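Local structure of LPXTG family cell surface protein Fms2 (Enterococcus faecium DO, 5FCE) at residues D36-T42 against D91-D97; E2-V8 against I24-K30; V54-V58 against I73-L79. The protein probably acts as a cell-wall-anchored adhesin of the bacterial surface, the chain modelled being its immunoglobulin-like ligand-binding region. All coordinates share one frame; numbering follows the deposited sequence.

Interaction 1: D36-T42 against D91-D97; sequences DVHAVLT and DLIVFYD
Phe95 lies alongside His38 on one face of an antiparallel strand pair, both side chains pointing the same way. Start at its CB, which rests 3.5 Å from His38 O. With CG anti to its own carbonyl carbon (chi1 -61°), the ring swings along the neighbouring strand. CD1 comes to 3.2 Å from His38 O, and that oxygen sits at the ring edge, in its plane. The same CD1 is 3.9 Å from His38 ND1. One atom further out, CE1 meets Val40 CG2 at 4.1 Å, while Val40 CG2 in turn covers one face of the imidazole towards its rim. The His38 and Phe95 rings are near parallel, planes 25° apart, but slid so far that they barely overlap, with centroids 5.6 Å apart. On the side away from Phe95 the imidazole is held by strand 54-60, where its NE2 is hydrogen-bonded to Glu57 OE1.

The backbones beneath form a regular ladder of antiparallel bonds, with His38, Val40 and Thr42 each exchanging two with Phe95, Ile93 and Asp91. At the Asp36-Asp97 end the pattern changes. Asp36 N turns to a side chain and meets Asp97 OD1 at 2.8 Å on the syn side of the carboxylate, and Asp97 N returns a bond to Asp36 O. A water donates to Asp36 O and, weakly, to Phe95 O.

On the opposite face Val37 CG1 touches Val94 CG1 at 4.0 Å, and the CD1 methyls of Leu41 and Leu92 meet at 4.1 Å. These are the two middle strands of a four-stranded antiparallel sheet: 54-60 flanks 36-42, and 99-103 flanks 91-96, where Met100 packs on Phe95. The Val37, Leu41, Leu92 and Val94 face looks inward, onto Trp65 of strand 63-65 and onto Ile22, Ile24 and Val26 of strand 21-28.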
# COMPACT_ATOMS: atom_id res chain seq x y z
N ASP A 36 -7.58 11.00 9.02
CA ASP A 36 -6.22 11.11 8.50
C ASP A 36 -5.59 9.75 8.30
O ASP A 36 -5.53 8.93 9.22
CB ASP A 36 -5.37 11.96 9.45
CG ASP A 36 -5.91 13.34 9.60
OD1 ASP A 36 -5.56 14.20 8.76
OD2 ASP A 36 -6.71 13.56 10.53
N VAL A 37 -5.15 9.49 7.08
CA VAL A 37 -4.64 8.18 6.72
C VAL A 37 -3.23 8.36 6.13
O VAL A 37 -2.96 9.35 5.46
CB VAL A 37 -5.59 7.48 5.72
CG1 VAL A 37 -4.97 6.22 5.13
CG2 VAL A 37 -6.91 7.14 6.41
N HIS A 38 -2.33 7.43 6.44
CA HIS A 38 -0.96 7.47 5.91
C HIS A 38 -0.60 6.06 5.50
O HIS A 38 -0.51 5.18 6.36
CB HIS A 38 -0.01 7.95 7.00
CG HIS A 38 1.43 7.98 6.59
ND1 HIS A 38 2.47 7.96 7.50
CD2 HIS A 38 2.02 8.07 5.37
CE1 HIS A 38 3.62 8.03 6.86
NE2 HIS A 38 3.38 8.08 5.57
N ALA A 39 -0.41 5.84 4.21
CA ALA A 39 -0.12 4.49 3.73
C ALA A 39 1.34 4.42 3.30
O ALA A 39 1.83 5.29 2.58
CB ALA A 39 -1.03 4.14 2.58
N VAL A 40 2.05 3.40 3.79
CA VAL A 40 3.49 3.30 3.53
C VAL A 40 3.81 1.93 2.93
O VAL A 40 3.50 0.90 3.52
CB VAL A 40 4.33 3.51 4.82
CG1 VAL A 40 5.81 3.33 4.53
CG2 VAL A 40 4.08 4.89 5.41
N LEU A 41 4.40 1.94 1.73
CA LEU A 41 4.87 0.70 1.12
C LEU A 41 6.33 0.49 1.55
O LEU A 41 7.16 1.39 1.41
CB LEU A 41 4.77 0.82 -0.39
CG LEU A 41 4.66 -0.42 -1.28
CD1 LEU A 41 3.53 -1.33 -0.81
CD2 LEU A 41 4.43 0.04 -2.72
N THR A 42 6.64 -0.68 2.10
CA THR A 42 7.95 -0.89 2.69
C THR A 42 8.52 -2.25 2.33
O THR A 42 7.76 -3.18 2.02
CB THR A 42 7.89 -0.73 4.23
OG1 THR A 42 9.17 -0.98 4.81
CG2 THR A 42 6.88 -1.70 4.82
N ASP A 91 5.55 -5.03 2.19
CA ASP A 91 4.34 -4.87 2.99
C ASP A 91 3.73 -3.49 2.77
O ASP A 91 4.44 -2.54 2.41
CB ASP A 91 4.63 -5.01 4.49
CG ASP A 91 5.13 -6.40 4.87
OD1 ASP A 91 4.81 -7.38 4.18
OD2 ASP A 91 5.84 -6.50 5.89
N LEU A 92 2.42 -3.39 2.99
CA LEU A 92 1.73 -2.10 3.03
C LEU A 92 1.24 -1.85 4.44
O LEU A 92 0.51 -2.66 5.02
CB LEU A 92 0.53 -2.09 2.06
CG LEU A 92 -0.29 -0.80 2.04
CD1 LEU A 92 0.49 0.35 1.34
CD2 LEU A 92 -1.66 -1.03 1.38
N ILE A 93 1.66 -0.73 5.02
CA ILE A 93 1.24 -0.36 6.36
C ILE A 93 0.25 0.80 6.22
O ILE A 93 0.55 1.81 5.57
CB ILE A 93 2.45 0.05 7.21
CG1 ILE A 93 3.46 -1.10 7.29
CG2 ILE A 93 2.03 0.45 8.64
CD1 ILE A 93 4.71 -0.75 8.11
N VAL A 94 -0.94 0.64 6.79
CA VAL A 94 -1.94 1.69 6.73
C VAL A 94 -2.19 2.24 8.12
O VAL A 94 -2.67 1.52 9.01
CB VAL A 94 -3.27 1.21 6.15
CG1 VAL A 94 -4.25 2.37 6.03
CG2 VAL A 94 -3.04 0.59 4.78
N PHE A 95 -1.84 3.51 8.29
CA PHE A 95 -2.12 4.23 9.52
C PHE A 95 -3.43 4.98 9.34
O PHE A 95 -3.65 5.59 8.29
CB PHE A 95 -1.01 5.24 9.80
CG PHE A 95 0.35 4.62 9.99
CD1 PHE A 95 1.24 4.53 8.92
CD2 PHE A 95 0.75 4.16 11.24
CE1 PHE A 95 2.49 3.97 9.10
CE2 PHE A 95 2.00 3.59 11.42
CZ PHE A 95 2.87 3.50 10.34
N TYR A 96 -4.28 4.95 10.36
CA TYR A 96 -5.58 5.62 10.28
C TYR A 96 -5.97 6.09 11.68
O TYR A 96 -6.17 5.28 12.61
CB TYR A 96 -6.67 4.70 9.67
CG TYR A 96 -6.92 3.43 10.44
CD1 TYR A 96 -6.04 2.35 10.35
CD2 TYR A 96 -8.04 3.31 11.27
CE1 TYR A 96 -6.26 1.19 11.08
CE2 TYR A 96 -8.27 2.16 11.99
CZ TYR A 96 -7.38 1.11 11.90
OH TYR A 96 -7.63 -0.03 12.63
N ASP A 97 -6.04 7.41 11.83
CA ASP A 97 -6.46 8.04 13.08
C ASP A 97 -5.81 7.47 14.33
O ASP A 97 -6.46 7.31 15.37
CB ASP A 97 -7.98 8.02 13.20
CG ASP A 97 -8.65 8.90 12.17
OD1 ASP A 97 -7.91 9.66 11.49
OD2 ASP A 97 -9.89 8.86 12.05
O HOH W 1 -2.80 8.30 9.69

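Interaction 2: E2-V8 against I24-K30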
# COMPACT_ATOMS: atom_id res chain seq x y z
N GLU A 2 -13.84 -5.30 16.20
CA GLU A 2 -12.84 -6.03 15.41
C GLU A 2 -11.90 -5.08 14.65
O GLU A 2 -12.35 -4.09 14.07
CB GLU A 2 -13.53 -6.98 14.44
CG GLU A 2 -12.89 -8.33 14.39
CD GLU A 2 -13.40 -9.20 13.26
OE1 GLU A 2 -14.64 -9.32 13.09
OE2 GLU A 2 -12.55 -9.75 12.54
N ASN A 3 -10.60 -5.38 14.65
CA ASN A 3 -9.62 -4.52 13.98
C ASN A 3 -9.82 -4.47 12.46
O ASN A 3 -10.00 -5.50 11.82
CB ASN A 3 -8.19 -5.01 14.24
CG ASN A 3 -7.74 -4.81 15.68
OD1 ASN A 3 -8.27 -3.96 16.40
ND2 ASN A 3 -6.75 -5.59 16.09
N LEU A 4 -9.76 -3.27 11.90
CA LEU A 4 -9.69 -3.10 10.44
C LEU A 4 -8.46 -3.80 9.85
O LEU A 4 -7.36 -3.68 10.38
CB LEU A 4 -9.60 -1.61 10.10
CG LEU A 4 -9.33 -1.23 8.64
CD1 LEU A 4 -10.54 -1.51 7.79
CD2 LEU A 4 -8.93 0.25 8.55
N SER A 5 -8.67 -4.54 8.77
CA SER A 5 -7.57 -5.08 7.96
C SER A 5 -7.91 -4.98 6.49
O SER A 5 -9.08 -4.83 6.11
CB SER A 5 -7.25 -6.52 8.32
OG SER A 5 -8.38 -7.34 8.14
N PHE A 6 -6.88 -5.08 5.65
CA PHE A 6 -7.05 -5.02 4.20
C PHE A 6 -6.47 -6.26 3.54
O PHE A 6 -5.41 -6.75 3.94
CB PHE A 6 -6.35 -3.78 3.61
CG PHE A 6 -6.89 -2.47 4.11
CD1 PHE A 6 -8.00 -1.87 3.50
CD2 PHE A 6 -6.28 -1.83 5.18
CE1 PHE A 6 -8.50 -0.64 3.97
CE2 PHE A 6 -6.78 -0.62 5.66
CZ PHE A 6 -7.90 -0.03 5.06
N THR A 7 -7.16 -6.76 2.52
CA THR A 7 -6.59 -7.80 1.67
C THR A 7 -6.29 -7.16 0.33
O THR A 7 -6.87 -6.13 -0.01
CB THR A 7 -7.56 -8.99 1.51
OG1 THR A 7 -6.98 -10.02 0.70
CG2 THR A 7 -8.81 -8.52 0.85
N VAL A 8 -5.37 -7.75 -0.44
CA VAL A 8 -5.01 -7.21 -1.74
C VAL A 8 -4.86 -8.36 -2.72
O VAL A 8 -4.19 -9.34 -2.40
CB VAL A 8 -3.67 -6.45 -1.70
CG1 VAL A 8 -3.26 -5.96 -3.10
CG2 VAL A 8 -3.76 -5.28 -0.77
N ILE A 24 -2.59 0.54 -5.79
CA ILE A 24 -2.90 -0.63 -4.98
C ILE A 24 -4.37 -0.66 -4.59
O ILE A 24 -4.84 0.20 -3.85
CB ILE A 24 -2.09 -0.65 -3.67
CG1 ILE A 24 -0.59 -0.57 -3.97
CG2 ILE A 24 -2.38 -1.91 -2.88
CD1 ILE A 24 0.28 -0.29 -2.76
N PRO A 25 -5.09 -1.68 -5.07
CA PRO A 25 -6.49 -1.83 -4.69
C PRO A 25 -6.59 -2.62 -3.40
O PRO A 25 -6.22 -3.80 -3.36
CB PRO A 25 -7.09 -2.63 -5.86
CG PRO A 25 -5.92 -3.31 -6.54
CD PRO A 25 -4.63 -2.76 -5.97
N VAL A 26 -7.05 -1.96 -2.34
CA VAL A 26 -7.21 -2.66 -1.07
C VAL A 26 -8.67 -2.94 -0.78
O VAL A 26 -9.56 -2.17 -1.17
CB VAL A 26 -6.57 -1.87 0.11
CG1 VAL A 26 -5.10 -1.55 -0.20
CG2 VAL A 26 -7.32 -0.58 0.37
N LYS A 27 -8.93 -4.07 -0.14
CA LYS A 27 -10.30 -4.42 0.26
C LYS A 27 -10.38 -4.49 1.78
O LYS A 27 -9.78 -5.35 2.42
CB LYS A 27 -10.73 -5.75 -0.37
CG LYS A 27 -12.17 -6.15 -0.06
CD LYS A 27 -12.62 -7.42 -0.79
CE LYS A 27 -12.03 -8.68 -0.17
NZ LYS A 27 -12.91 -9.90 -0.28
N PRO A 28 -11.13 -3.56 2.39
CA PRO A 28 -11.23 -3.57 3.85
C PRO A 28 -12.16 -4.67 4.34
O PRO A 28 -13.07 -5.08 3.60
CB PRO A 28 -11.83 -2.21 4.19
CG PRO A 28 -12.53 -1.75 2.93
CD PRO A 28 -11.92 -2.47 1.76
N ASN A 29 -11.97 -5.12 5.57
CA ASN A 29 -12.82 -6.15 6.14
C ASN A 29 -14.05 -5.56 6.83
O ASN A 29 -15.01 -6.28 7.13
CB ASN A 29 -12.05 -7.04 7.12
CG ASN A 29 -11.65 -6.32 8.40
OD1 ASN A 29 -11.39 -5.11 8.38
ND2 ASN A 29 -11.59 -7.05 9.50
N LYS A 30 -14.02 -4.26 7.06
CA LYS A 30 -15.11 -3.58 7.74
C LYS A 30 -15.19 -2.16 7.21
O LYS A 30 -14.27 -1.69 6.55
CB LYS A 30 -14.87 -3.57 9.24
CG LYS A 30 -13.61 -2.85 9.66
CD LYS A 30 -13.41 -2.94 11.16
CE LYS A 30 -14.57 -2.28 11.91
NZ LYS A 30 -14.15 -1.82 13.27
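The N-terminal edge of the curled mixed sheet is made here, where strand 6-7 runs antiparallel to the end of strand 21-28. Thr7 and Lys27 form the hydrogen-bonded pair: Thr7 N reaches Lys27 O at 3.0 Å, and Lys27 N reaches Thr7 O at 2.9 Å. Above that pair the two side chains run side by side, and Thr7 CG2 is pressed to 3.4 Å from Lys27 CE, tighter than usual for two carbons.

Phe6 and Pro28 are the next, non-hydrogen-bonded pair, with side chains on the inward face. The phenyl ring leans across Val26 and Pro28: its CD1 is 3.5 Å from Val26 CG2, and its CE1 is 3.7 Å from Pro28 CB. In this flattened barrel the ring thus belongs to the buried interior, where Trp65 meets it edge-to-face and Val94 of strand 91-96 packs against it. Phe6 O, turned the other way along the edge, is bonded to Thr103 OG1 of strand 99-103.

Beyond Pro28 the regular strand gives out, and an amide side chain takes over. Asn29 N still bonds to Ser5 O, while its CG, placed between backbone N and carbonyl carbon (chi1 69°), turns the amide back onto the N-terminal segment. There Asn29 OD1 accepts from Ser5 N at 2.8 Å, the donor standing 60° out of the carbonyl plane and so not on a lone pair. Asn29 ND2, from the same group, donates to Asn3 O at 3.2 Å, with that oxygen lying close to the amide plane. The aliphatic part of Lys30 passes over Leu4, its CG against Leu4 CD1, before the chain bends and Lys30 NZ donates to Glu2 O at 3.0 Å, approaching almost in line with the carbonyl.

Interaction 3: V54-V58 against I73-L79; sequences VIGEV and IMISAEL
The carboxylate of Glu78 spreads over the backbone of 54-58: Gly56 CA lies 4.1 Å from its CD, beneath one face, and Val54 CG1 approaches OE1 on that same side. The second flat group is the peptide joining Gly56 to Glu57, which carries Ile75 CG2 on a face, at 3.4 Å from both Gly56 C and Glu57 N. So close a methyl fits because Gly56 has no side chain there. Ile55 and Gly56 together form a classic beta bulge opposite Leu41, at a corner where the chain leaves its earlier direction.

The strands 56-58 and 73-76 belong to different sheets, the four-stranded antiparallel one and the curled mixed one. They come to 5.3 Å between axes but cross at 129°, so they do not pair as neighbours in a sheet. One direct hydrogen bond joins the segments, Glu78 N to Ile55 O at 2.8 Å. Three waters bridge the gap between the segments: one molecule accepts from Glu57 N and lies within bonding distance of Ser76 O and Glu78 OE2, while another accepts from Ser76 N and donates to Glu57 O. The third donates to Glu57 OE2 and Glu78 OE2, and probably eases the repulsion between these two acids. The other oxygen of Glu57, OE1, is bonded to His38.

On the inner side Ile55 drops towards helix 81-85, packing on Ile84, and its CG1 touches Leu79 CD1 at 4.2 Å. At the far end Val58 has CG1 lodged between its own backbone N and carbonyl carbon (chi1 66°), which sends that methyl across to strand 73-76. There Val58 CG1 meets Ile73 CG2 at 3.8 Å and Ile75 CG1 at 3.9 Å.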
# COMPACT_ATOMS: atom_id res chain seq x y z
N VAL A 54 11.46 2.59 2.85
CA VAL A 54 10.27 3.10 2.17
C VAL A 54 10.37 2.97 0.65
O VAL A 54 11.29 3.49 0.02
CB VAL A 54 10.01 4.57 2.57
CG1 VAL A 54 8.79 5.13 1.85
CG2 VAL A 54 9.81 4.65 4.08
N ILE A 55 9.39 2.29 0.06
CA ILE A 55 9.28 2.19 -1.38
C ILE A 55 8.43 3.38 -1.84
O ILE A 55 8.63 3.94 -2.92
CB ILE A 55 8.61 0.86 -1.76
CG1 ILE A 55 9.51 -0.31 -1.33
CG2 ILE A 55 8.29 0.77 -3.26
CD1 ILE A 55 8.77 -1.66 -1.26
N GLY A 56 7.49 3.77 -0.98
CA GLY A 56 6.72 4.97 -1.24
C GLY A 56 5.64 5.16 -0.19
O GLY A 56 5.36 4.24 0.58
N GLU A 57 5.04 6.35 -0.17
CA GLU A 57 4.03 6.67 0.83
C GLU A 57 3.08 7.76 0.35
O GLU A 57 3.41 8.53 -0.56
CB GLU A 57 4.69 7.10 2.15
CG GLU A 57 5.52 8.37 2.03
CD GLU A 57 6.28 8.71 3.30
OE1 GLU A 57 5.80 8.38 4.41
OE2 GLU A 57 7.36 9.33 3.17
N VAL A 58 1.91 7.83 0.97
CA VAL A 58 0.94 8.85 0.61
C VAL A 58 0.15 9.23 1.86
O VAL A 58 -0.04 8.41 2.76
CB VAL A 58 -0.01 8.37 -0.53
CG1 VAL A 58 -0.89 7.22 -0.07
CG2 VAL A 58 -0.86 9.52 -1.05
N ILE A 73 -5.40 3.01 -3.57
CA ILE A 73 -4.33 3.85 -3.05
C ILE A 73 -3.31 4.08 -4.15
O ILE A 73 -2.94 3.15 -4.88
CB ILE A 73 -3.66 3.21 -1.83
CG1 ILE A 73 -4.69 3.01 -0.71
CG2 ILE A 73 -2.50 4.07 -1.33
CD1 ILE A 73 -4.22 2.13 0.44
N MSE A 74 -2.87 5.32 -4.29
CA MSE A 74 -1.87 5.66 -5.29
C MSE A 74 -0.64 6.18 -4.59
O MSE A 74 -0.73 7.12 -3.78
CB MSE A 74 -2.41 6.71 -6.26
CG MSE A 74 -3.70 6.29 -6.94
SE MSE A 74 -4.20 7.64 -8.27
CE MSE A 74 -2.56 8.73 -8.21
N ILE A 75 0.51 5.57 -4.89
CA ILE A 75 1.77 5.90 -4.23
C ILE A 75 2.89 6.24 -5.22
O ILE A 75 3.13 5.50 -6.18
CB ILE A 75 2.20 4.74 -3.29
CG1 ILE A 75 1.32 4.73 -2.03
CG2 ILE A 75 3.64 4.89 -2.89
CD1 ILE A 75 1.54 3.51 -1.11
N SER A 76 3.57 7.36 -5.00
CA SER A 76 4.71 7.70 -5.85
C SER A 76 5.87 6.74 -5.58
O SER A 76 6.25 6.56 -4.43
CB SER A 76 5.12 9.15 -5.59
OG SER A 76 6.22 9.54 -6.38
N ALA A 77 6.42 6.10 -6.61
CA ALA A 77 7.48 5.10 -6.43
C ALA A 77 8.86 5.71 -6.21
O ALA A 77 9.36 6.43 -7.08
CB ALA A 77 7.52 4.15 -7.64
N GLU A 78 9.50 5.38 -5.10
CA GLU A 78 10.83 5.91 -4.80
C GLU A 78 11.95 4.90 -5.08
O GLU A 78 13.14 5.20 -4.91
CB GLU A 78 10.88 6.39 -3.34
CG GLU A 78 9.72 7.33 -2.98
CD GLU A 78 9.70 7.78 -1.52
OE1 GLU A 78 10.61 7.39 -0.75
OE2 GLU A 78 8.77 8.55 -1.15
N LEU A 79 11.55 3.70 -5.51
CA LEU A 79 12.46 2.65 -5.96
C LEU A 79 11.93 2.12 -7.28
O LEU A 79 10.70 2.04 -7.48
CB LEU A 79 12.54 1.48 -4.96
CG LEU A 79 13.39 1.57 -3.70
CD1 LEU A 79 13.34 0.25 -2.92
CD2 LEU A 79 14.82 1.91 -4.05
O HOH W 2 6.26 8.18 -2.07
O HOH W 3 2.96 9.39 -3.17
O HOH W 4 8.14 10.19 0.87

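How the interactions relate
From the N terminus, interaction 2 closes first, folding 2-8 back along 24-30 before either other contact opens. Strand 36-42 then opens interaction 1; interaction 3 opens at 54-58 and closes at 73-79 inside that loop, which 91-97 finally closes. Strand 36-42 joins interactions 1 and 3 directly, since 54-60 is its neighbour in the four-stranded sheet and Leu41 N bonds to Gly56 O. Interactions 2 and 3 lie on opposite sides of the chain's centre, yet share the mixed sheet, where 21-28 pairs with 71-76 through Ile24 and Ile73. Tyr96 of 91-97 rests on Leu4 of 2-8, bringing interactions 1 and 2 together.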